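Local atomic coordinates of superoxide dismutase [Mn], mitochondrial (Saccharomyces cerevisiae, PDB entry 3RN4), a protein that catalyses the dismutation of toxic superoxide radicals to hydrogen peroxide and dioxygen in mitochondria, using one manganese ion per subunit. Residues Gly109-Ala114 and Arg208-Gly213; Glu94-Glu99 and Asn199-Lys204; Tyr25-Ile30 and Tyr183-Asn188. All coordinates share one frame; numbering follows the deposited sequence.

Contact 1 (Gly109-Ala114 and Arg208-Gly213)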
loop_
_atom_site.group_PDB
_atom_site.type_symbol
_atom_site.label_atom_id
_atom_site.label_comp_id
_atom_site.label_asym_id
_atom_site.label_seq_id
_atom_site.Cartn_x
_atom_site.Cartn_y
_atom_site.Cartn_z
ATOM N N GLY A 109 16.802 -26.944 20.519
ATOM C CA GLY A 109 16.697 -26.017 21.634
ATOM C C GLY A 109 15.325 -25.379 21.793
ATOM O O GLY A 109 14.287 -26.024 21.578
ATOM N N ALA A 110 15.337 -24.108 22.175
ATOM C CA ALA A 110 14.123 -23.423 22.610
ATOM C C ALA A 110 13.223 -23.184 21.397
ATOM O O ALA A 110 11.976 -23.209 21.496
ATOM C CB ALA A 110 14.499 -22.115 23.332
ATOM N N LEU A 111 13.843 -22.979 20.233
ATOM C CA LEU A 111 13.055 -22.848 18.998
ATOM C C LEU A 111 12.285 -24.131 18.705
ATOM O O LEU A 111 11.091 -24.091 18.409
ATOM C CB LEU A 111 13.948 -22.470 17.806
ATOM C CG LEU A 111 13.242 -22.510 16.435
ATOM C CD1 LEU A 111 12.063 -21.530 16.421
ATOM C CD2 LEU A 111 14.202 -22.167 15.293
ATOM N N ALA A 112 12.948 -25.285 18.790
ATOM C CA ALA A 112 12.254 -26.537 18.561
ATOM C C ALA A 112 11.070 -26.714 19.529
ATOM O O ALA A 112 9.993 -27.187 19.137
ATOM C CB ALA A 112 13.215 -27.705 18.659
ATOM N N LYS A 113 11.265 -26.330 20.785
ATOM C CA LYS A 113 10.190 -26.463 21.770
ATOM C C LYS A 113 9.013 -25.553 21.414
ATOM O O LYS A 113 7.859 -25.977 21.483
ATOM C CB LYS A 113 10.686 -26.115 23.182
ATOM C CG LYS A 113 11.668 -27.144 23.749
ATOM C CD LYS A 113 12.157 -26.730 25.144
ATOM C CE LYS A 113 13.182 -27.724 25.701
ATOM N NZ LYS A 113 14.354 -27.902 24.792
ATOM N N ALA A 114 9.309 -24.304 21.077
ATOM C CA ALA A 114 8.260 -23.352 20.702
ATOM C C ALA A 114 7.498 -23.824 19.477
ATOM O O ALA A 114 6.266 -23.680 19.410
ATOM C CB ALA A 114 8.840 -21.938 20.494
ATOM N N ARG A 208 19.743 -20.333 16.418
ATOM C CA ARG A 208 20.606 -19.300 16.933
ATOM C C ARG A 208 19.948 -17.918 16.896
ATOM O O ARG A 208 20.089 -17.143 17.816
ATOM C CB ARG A 208 21.944 -19.285 16.149
ATOM C CG ARG A 208 23.010 -18.373 16.733
ATOM C CD ARG A 208 24.138 -18.070 15.717
ATOM N NE ARG A 208 23.640 -17.283 14.591
ATOM C CZ ARG A 208 23.456 -15.970 14.627
ATOM N NH1 ARG A 208 23.750 -15.290 15.728
ATOM N NH2 ARG A 208 22.972 -15.336 13.568
ATOM N N ARG A 209 19.240 -17.602 15.811
ATOM C CA ARG A 209 18.534 -16.339 15.733
ATOM C C ARG A 209 17.425 -16.213 16.788
ATOM O O ARG A 209 17.213 -15.133 17.362
ATOM C CB ARG A 209 17.931 -16.203 14.337
ATOM C CG ARG A 209 18.997 -15.986 13.274
ATOM C CD ARG A 209 18.319 -15.925 11.922
ATOM N NE ARG A 209 19.257 -15.713 10.807
ATOM C CZ ARG A 209 18.897 -15.891 9.537
ATOM N NH1 ARG A 209 17.657 -16.292 9.266
ATOM N NH2 ARG A 209 19.761 -15.686 8.540
ATOM N N PHE A 210 16.764 -17.324 17.060
ATOM C CA PHE A 210 15.687 -17.360 18.058
ATOM C C PHE A 210 16.262 -17.036 19.431
ATOM O O PHE A 210 15.686 -16.246 20.180
ATOM C CB PHE A 210 14.991 -18.715 18.055
ATOM C CG PHE A 210 13.848 -18.805 19.036
ATOM C CD1 PHE A 210 12.562 -18.461 18.656
ATOM C CD2 PHE A 210 14.075 -19.236 20.335
ATOM C CE1 PHE A 210 11.499 -18.546 19.571
ATOM C CE2 PHE A 210 13.014 -19.321 21.254
ATOM C CZ PHE A 210 11.743 -18.968 20.867
ATOM N N ASP A 211 17.410 -17.625 19.737
ATOM C CA ASP A 211 18.106 -17.390 21.029
ATOM C C ASP A 211 18.641 -15.962 21.154
ATOM O O ASP A 211 18.531 -15.335 22.203
ATOM C CB ASP A 211 19.308 -18.332 21.168
ATOM C CG ASP A 211 18.924 -19.782 21.482
ATOM O OD1 ASP A 211 17.787 -20.044 21.908
ATOM O OD2 ASP A 211 19.795 -20.670 21.309
ATOM N N ALA A 212 19.262 -15.468 20.094
ATOM C CA ALA A 212 19.911 -14.166 20.132
ATOM C C ALA A 212 18.882 -13.043 20.214
ATOM O O ALA A 212 19.150 -11.983 20.773
ATOM C CB ALA A 212 20.792 -13.996 18.915
ATOM N N GLY A 213 17.699 -13.298 19.673
ATOM C CA GLY A 213 16.617 -12.329 19.657
ATOM C C GLY A 213 17.005 -11.027 18.983
ATOM O O GLY A 213 16.663 -9.957 19.496
HETATM O O HOH W 1 16.659 -21.911 19.962
#
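Phe210 lays one face of its ring against the backbone of Leu111: Leu111 CA lies 4.1 Å from the ring centroid and only 14° off the ring normal, which identifies a CH-pi contact. Beyond the face, Leu111 CD1 meets Phe210 CD1 at 3.8 Å, the two side chains crossing obliquely. The methyls of Ala110 and Ala114, one helical turn apart, reach the far part of the ring: Ala110 CB is 3.8 Å from Phe210 CE2 and Ala114 CB is 4.2 Å from Phe210 CZ. Phe210 can reach this far because its CG stands anti to its own backbone N (chi1 -178°), which carries the ring out from helix 203-212. The small alanines leave room for it, and the axes of the helical parts 109-114 and 208-212 approach to 8.5 Å and cross nearly perpendicularly, at 97°.

The polar link between the segments runs through water. One water molecule accepts from Leu111 N at 3.0 Å and donates to Asp211 OD1 at 2.9 Å, so an N-H near the start of helix 109-119 is satisfied without a direct bond to the carboxylate. Further out, Lys146 makes a cation-pi contact with the Phe210 ring and also binds Phe210 O, while Leu154 and Leu172, from two different strands, pack on Phe210 and Leu111. The arrangement is that of two helices packed across each other over a beta-sheet, in the alpha/beta C-terminal domain of iron/manganese superoxide dismutases.

Contact 2 (Glu94-Glu99 and Asn199-Lys204)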
loop_
_atom_site.group_PDB
_atom_site.type_symbol
_atom_site.label_atom_id
_atom_site.label_comp_id
_atom_site.label_asym_id
_atom_site.label_seq_id
_atom_site.Cartn_x
_atom_site.Cartn_y
_atom_site.Cartn_z
ATOM N N GLU A 94 22.220 -16.999 4.681
ATOM C CA GLU A 94 22.606 -17.450 6.026
ATOM C C GLU A 94 21.658 -18.469 6.644
ATOM O O GLU A 94 22.079 -19.290 7.479
ATOM C CB GLU A 94 22.809 -16.258 6.950
ATOM C CG GLU A 94 24.179 -15.632 6.813
ATOM C CD GLU A 94 25.308 -16.633 7.119
ATOM O OE1 GLU A 94 25.150 -17.478 8.039
ATOM O OE2 GLU A 94 26.346 -16.581 6.435
ATOM N N ASN A 95 20.393 -18.470 6.205
ATOM C CA ASN A 95 19.498 -19.595 6.521
ATOM C C ASN A 95 19.330 -20.686 5.450
ATOM O O ASN A 95 18.356 -21.443 5.446
ATOM C CB ASN A 95 18.168 -19.144 7.203
ATOM C CG ASN A 95 17.204 -18.361 6.281
ATOM O OD1 ASN A 95 16.838 -17.239 6.607
ATOM N ND2 ASN A 95 16.758 -18.967 5.185
ATOM N N LEU A 96 20.333 -20.814 4.569
ATOM C CA LEU A 96 20.392 -21.934 3.640
ATOM C C LEU A 96 21.725 -22.647 3.835
ATOM O O LEU A 96 22.717 -22.001 4.135
ATOM C CB LEU A 96 20.305 -21.467 2.181
ATOM C CG LEU A 96 18.975 -20.842 1.745
ATOM C CD1 LEU A 96 19.120 -20.271 0.321
ATOM C CD2 LEU A 96 17.869 -21.853 1.781
ATOM N N ALA A 97 21.720 -23.955 3.667
ATOM C CA ALA A 97 22.941 -24.772 3.784
ATOM C C ALA A 97 22.794 -26.070 3.021
ATOM O O ALA A 97 21.715 -26.647 2.946
ATOM C CB ALA A 97 23.229 -25.074 5.267
ATOM N N PRO A 98 23.904 -26.582 2.459
ATOM C CA PRO A 98 23.795 -27.910 1.886
ATOM C C PRO A 98 23.553 -28.928 2.982
ATOM O O PRO A 98 23.935 -28.684 4.136
ATOM C CB PRO A 98 25.186 -28.146 1.272
ATOM C CG PRO A 98 26.069 -27.282 1.997
ATOM C CD PRO A 98 25.268 -26.056 2.401
ATOM N N GLU A 99 22.923 -30.034 2.606
ATOM C CA GLU A 99 22.665 -31.184 3.481
ATOM C C GLU A 99 23.921 -31.658 4.209
ATOM O O GLU A 99 23.860 -32.090 5.372
ATOM C CB GLU A 99 22.060 -32.332 2.667
ATOM C CG GLU A 99 20.543 -32.425 2.744
ATOM C CD GLU A 99 19.893 -32.925 1.468
ATOM O OE1 GLU A 99 18.736 -33.386 1.530
ATOM O OE2 GLU A 99 20.520 -32.840 0.397
ATOM N N ASN A 199 14.442 -28.648 2.239
ATOM C CA ASN A 199 15.516 -29.629 2.280
ATOM C C ASN A 199 16.892 -29.020 2.521
ATOM O O ASN A 199 17.843 -29.729 2.914
ATOM C CB ASN A 199 15.511 -30.468 1.003
ATOM C CG ASN A 199 14.267 -31.279 0.867
ATOM O OD1 ASN A 199 13.397 -30.973 0.054
ATOM N ND2 ASN A 199 14.147 -32.308 1.693
ATOM N N VAL A 200 17.013 -27.710 2.300
ATOM C CA VAL A 200 18.260 -27.020 2.514
ATOM C C VAL A 200 18.118 -25.806 3.422
ATOM O O VAL A 200 18.960 -24.926 3.420
ATOM C CB VAL A 200 18.916 -26.589 1.184
ATOM C CG1 VAL A 200 19.452 -27.816 0.449
ATOM C CG2 VAL A 200 17.893 -25.822 0.308
ATOM N N VAL A 201 17.061 -25.760 4.230
ATOM C CA VAL A 201 16.954 -24.660 5.173
ATOM C C VAL A 201 17.874 -24.908 6.374
ATOM O O VAL A 201 17.978 -26.038 6.847
ATOM C CB VAL A 201 15.484 -24.433 5.582
ATOM C CG1 VAL A 201 15.398 -23.669 6.897
ATOM C CG2 VAL A 201 14.756 -23.696 4.409
ATOM N N ASN A 202 18.566 -23.871 6.818
ATOM C CA ASN A 202 19.525 -24.034 7.901
ATOM C C ASN A 202 18.842 -23.723 9.221
ATOM O O ASN A 202 18.857 -22.588 9.668
ATOM C CB ASN A 202 20.719 -23.117 7.735
ATOM C CG ASN A 202 21.780 -23.387 8.785
ATOM O OD1 ASN A 202 21.505 -24.100 9.757
ATOM N ND2 ASN A 202 22.974 -22.820 8.608
ATOM N N TRP A 203 18.234 -24.735 9.813
ATOM C CA TRP A 203 17.494 -24.545 11.062
ATOM C C TRP A 203 18.412 -24.337 12.269
ATOM O O TRP A 203 17.998 -23.823 13.305
ATOM C CB TRP A 203 16.558 -25.722 11.310
ATOM C CG TRP A 203 15.358 -25.792 10.425
ATOM C CD1 TRP A 203 15.144 -26.652 9.391
ATOM C CD2 TRP A 203 14.157 -25.009 10.555
ATOM N NE1 TRP A 203 13.895 -26.433 8.851
ATOM C CE2 TRP A 203 13.275 -25.427 9.547
ATOM C CE3 TRP A 203 13.756 -23.987 11.426
ATOM C CZ2 TRP A 203 11.995 -24.862 9.382
ATOM C CZ3 TRP A 203 12.498 -23.419 11.259
ATOM C CH2 TRP A 203 11.635 -23.861 10.247
ATOM N N LYS A 204 19.675 -24.711 12.130
ATOM C CA LYS A 204 20.635 -24.370 13.162
ATOM C C LYS A 204 20.777 -22.858 13.282
ATOM O O LYS A 204 20.797 -22.288 14.387
ATOM C CB LYS A 204 21.964 -25.073 12.864
ATOM C CG LYS A 204 21.764 -26.579 12.750
ATOM C CD LYS A 204 22.848 -27.273 11.905
ATOM C CE LYS A 204 24.129 -27.515 12.698
ATOM N NZ LYS A 204 24.696 -26.259 13.310
#
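Val200 meets Ala97 through both its backbone and its side chain: Ala97 N donates to Val200 O at 2.9 Å with an N-H...O angle of 163°, while Val200 CB sits 3.3 Å from Ala97 O. Asn202 makes the second backbone bond, its N giving a nearly straight 2.8 Å hydrogen bond to Asn95 O. That donor rises well above the carbonyl plane, 62° out of it. These two bonds flank Leu96 and Val201, which therefore form the non-hydrogen-bonded pair of a single antiparallel bridge. Each accepting carbonyl also takes a CA-H...O contact, Asn95 O from Val201 CA at 3.5 Å and Val200 O from Leu96 CA at 3.3 Å.

The side chain of Asn202 has a double part. Its CB touches Ala97 CB at 4.0 Å, and a chi1 of -174° swings CG to the far side of CB from the backbone N, where OD1 accepts from Glu205 N, capping helix 203-212. Within 94-99, Leu96 O accepts from Trp17 NE1 and Asn95 OD1 from Ala174 N. The chemistry thus implies a join specified mainly by main-chain polar groups, in which one residue, Asn202, both closes the bridge and starts the C-terminal helix.

Contact 3 (Tyr25-Ile30 and Tyr183-Asn188)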
loop_
_atom_site.group_PDB
_atom_site.type_symbol
_atom_site.label_atom_id
_atom_site.label_comp_id
_atom_site.label_asym_id
_atom_site.label_seq_id
_atom_site.Cartn_x
_atom_site.Cartn_y
_atom_site.Cartn_z
ATOM N N TYR A 25 17.746 -28.915 -5.232
ATOM C CA TYR A 25 16.618 -28.120 -4.727
ATOM C C TYR A 25 16.595 -26.705 -5.286
ATOM O O TYR A 25 15.523 -26.181 -5.612
ATOM C CB TYR A 25 16.635 -28.087 -3.204
ATOM C CG TYR A 25 16.763 -29.470 -2.659
ATOM C CD1 TYR A 25 15.744 -30.397 -2.853
ATOM C CD2 TYR A 25 17.922 -29.871 -2.021
ATOM C CE1 TYR A 25 15.857 -31.683 -2.379
ATOM C CE2 TYR A 25 18.049 -31.151 -1.544
ATOM C CZ TYR A 25 17.019 -32.044 -1.725
ATOM O OH TYR A 25 17.141 -33.326 -1.254
ATOM N N ILE A 26 17.764 -26.083 -5.358
ATOM C CA ILE A 26 17.937 -24.801 -6.043
ATOM C C ILE A 26 19.160 -24.921 -6.917
ATOM O O ILE A 26 20.227 -25.337 -6.449
ATOM C CB ILE A 26 18.164 -23.648 -5.081
ATOM C CG1 ILE A 26 16.938 -23.471 -4.181
ATOM C CG2 ILE A 26 18.505 -22.346 -5.854
ATOM C CD1 ILE A 26 17.253 -22.733 -2.899
ATOM N N SER A 27 19.020 -24.550 -8.184
ATOM C CA SER A 27 20.118 -24.756 -9.126
ATOM C C SER A 27 21.280 -23.793 -8.892
ATOM O O SER A 27 21.128 -22.687 -8.364
ATOM C CB SER A 27 19.609 -24.675 -10.577
ATOM O OG SER A 27 19.233 -23.346 -10.881
ATOM N N GLY A 28 22.476 -24.228 -9.288
ATOM C CA GLY A 28 23.614 -23.353 -9.294
ATOM C C GLY A 28 23.409 -22.161 -10.206
ATOM O O GLY A 28 23.899 -21.089 -9.935
ATOM N N GLN A 29 22.681 -22.359 -11.299
ATOM C CA GLN A 29 22.421 -21.258 -12.222
ATOM C C GLN A 29 21.653 -20.141 -11.520
ATOM O O GLN A 29 21.967 -18.956 -11.654
ATOM C CB GLN A 29 21.615 -21.768 -13.416
ATOM C CG GLN A 29 21.297 -20.665 -14.430
ATOM C CD GLN A 29 20.434 -21.183 -15.558
ATOM O OE1 GLN A 29 19.588 -22.058 -15.360
ATOM N NE2 GLN A 29 20.651 -20.655 -16.750
ATOM N N ILE A 30 20.626 -20.525 -10.774
ATOM C CA ILE A 30 19.846 -19.545 -10.016
ATOM C C ILE A 30 20.725 -18.850 -8.959
ATOM O O ILE A 30 20.752 -17.626 -8.864
ATOM C CB ILE A 30 18.629 -20.204 -9.372
ATOM C CG1 ILE A 30 17.570 -20.529 -10.449
ATOM C CG2 ILE A 30 18.063 -19.315 -8.256
ATOM C CD1 ILE A 30 16.382 -21.385 -9.933
ATOM N N TYR A 183 12.534 -19.255 -11.028
ATOM C CA TYR A 183 11.906 -19.399 -12.341
ATOM C C TYR A 183 12.730 -20.239 -13.334
ATOM O O TYR A 183 12.184 -21.039 -14.093
ATOM C CB TYR A 183 11.573 -18.039 -12.946
ATOM C CG TYR A 183 10.378 -18.165 -13.832
ATOM C CD1 TYR A 183 9.095 -18.080 -13.307
ATOM C CD2 TYR A 183 10.535 -18.437 -15.178
ATOM C CE1 TYR A 183 7.972 -18.224 -14.134
ATOM C CE2 TYR A 183 9.437 -18.589 -16.003
ATOM C CZ TYR A 183 8.175 -18.477 -15.479
ATOM O OH TYR A 183 7.111 -18.651 -16.311
ATOM N N LEU A 184 14.047 -20.089 -13.306
ATOM C CA LEU A 184 14.868 -20.831 -14.272
ATOM C C LEU A 184 14.727 -22.339 -14.112
ATOM O O LEU A 184 14.836 -23.097 -15.090
ATOM C CB LEU A 184 16.328 -20.421 -14.158
ATOM C CG LEU A 184 16.657 -19.019 -14.688
ATOM C CD1 LEU A 184 18.123 -18.705 -14.438
ATOM C CD2 LEU A 184 16.376 -18.953 -16.165
ATOM N N GLN A 185 14.454 -22.781 -12.885
ATOM C CA GLN A 185 14.342 -24.214 -12.601
ATOM C C GLN A 185 12.904 -24.734 -12.599
ATOM O O GLN A 185 12.625 -25.796 -13.169
ATOM C CB GLN A 185 15.026 -24.572 -11.260
ATOM C CG GLN A 185 14.861 -26.086 -10.897
ATOM C CD GLN A 185 15.643 -26.508 -9.646
ATOM O OE1 GLN A 185 16.466 -25.770 -9.162
ATOM N NE2 GLN A 185 15.363 -27.704 -9.134
ATOM N N TYR A 186 11.997 -23.982 -11.981
ATOM C CA TYR A 186 10.643 -24.446 -11.716
ATOM C C TYR A 186 9.627 -23.743 -12.605
ATOM O O TYR A 186 8.470 -24.144 -12.653
ATOM C CB TYR A 186 10.278 -24.167 -10.256
ATOM C CG TYR A 186 11.082 -24.996 -9.265
ATOM C CD1 TYR A 186 10.645 -26.250 -8.879
ATOM C CD2 TYR A 186 12.268 -24.508 -8.725
ATOM C CE1 TYR A 186 11.400 -27.031 -7.987
ATOM C CE2 TYR A 186 13.023 -25.262 -7.817
ATOM C CZ TYR A 186 12.572 -26.519 -7.460
ATOM O OH TYR A 186 13.307 -27.280 -6.576
ATOM N N GLN A 187 10.061 -22.682 -13.274
ATOM C CA GLN A 187 9.146 -21.821 -14.034
ATOM C C GLN A 187 7.928 -21.449 -13.191
ATOM O O GLN A 187 8.094 -20.984 -12.074
ATOM C CB GLN A 187 8.758 -22.482 -15.355
ATOM C CG GLN A 187 9.943 -22.690 -16.274
ATOM C CD GLN A 187 10.688 -23.947 -15.946
ATOM O OE1 GLN A 187 10.090 -25.024 -15.831
ATOM N NE2 GLN A 187 12.011 -23.832 -15.779
ATOM N N ASN A 188 6.715 -21.643 -13.715
ATOM C CA ASN A 188 5.503 -21.250 -12.998
ATOM C C ASN A 188 5.203 -22.088 -11.754
ATOM O O ASN A 188 4.363 -21.706 -10.942
ATOM C CB ASN A 188 4.289 -21.350 -13.922
ATOM C CG ASN A 188 4.094 -22.755 -14.439
ATOM O OD1 ASN A 188 4.915 -23.265 -15.224
ATOM N ND2 ASN A 188 3.039 -23.425 -13.953
#
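The hydroxyl of Tyr186 donates to Tyr25 O at an OH...O distance of 2.7 Å, the shortest polar contact between the segments. The acceptor lies at the edge of the tyrosine ring, in its plane, and the hydroxyl approaches with a C=O...O angle of 130°, tilted 24° from the carbonyl plane.

Gln185 works beside it. At chi1 177° the Gln185 chain runs straight out from the helix and stays extended, which brings the amide to residues 25-27: NE2 donates to Pro24 O, and Gln185 OE1 stands 3.0 Å from Ser27 N. The same side chain packs on the ring of its neighbour, since Gln185 CG sits 3.6 Å above the plane of the Tyr186 ring, towards its rim. Asp192, Tyr193 and Ala196 of helix 190-197 also touch Tyr186. A phenylalanine in its place would probably leave Tyr25 O without its hydroxyl donor, removing a direct hydrogen bond between the segments.

The apolar half lies further along. Ile30 lies across Gln185, its CD1 3.7 Å from Gln185 CB, and runs antiparallel alongside Leu184, with Ile30 CG1 3.9 Å from Leu184 CB. Gln29 lays its amide on the leucine tip, Gln29 CD to Leu184 CD1 at 3.6 Å. Within its own segment Ser27 is the N-cap of helix 28-62, its OG accepting from Ile30 N at 3.1 Å. On the other segment, Tyr183 OH bonds to His38 NE2 of the second subunit. Polar matching at residues 25-27 is thus combined with apolar packing at Ile30, whose side chain is about 5 Å from that of the metal ligand His34 at the nearest atoms, so this join lies close to the metal site.

How the contacts relate
Along the chain, 25-30, 94-99 and 109-114 all precede 183-188, 199-204 and 208-213, and the pairing keeps that order, so their segments interleave along the chain. Contact 2 lies between the others, its centre 15 Å from that of contact 1 and 17 Å from that of contact 3, whereas the centres of contacts 1 and 3 are 31 Å apart, and the two do not touch. Contacts 1 and 2 share helix 203-212 and meet through Arg209 NH1 and Asn95 OD1; Glu99 OE1 and Tyr25 OH probably link contacts 2 and 3. Contacts 2 and 3 join the alpha-hairpin domain to the C-terminal domain, both of which supply metal ligands.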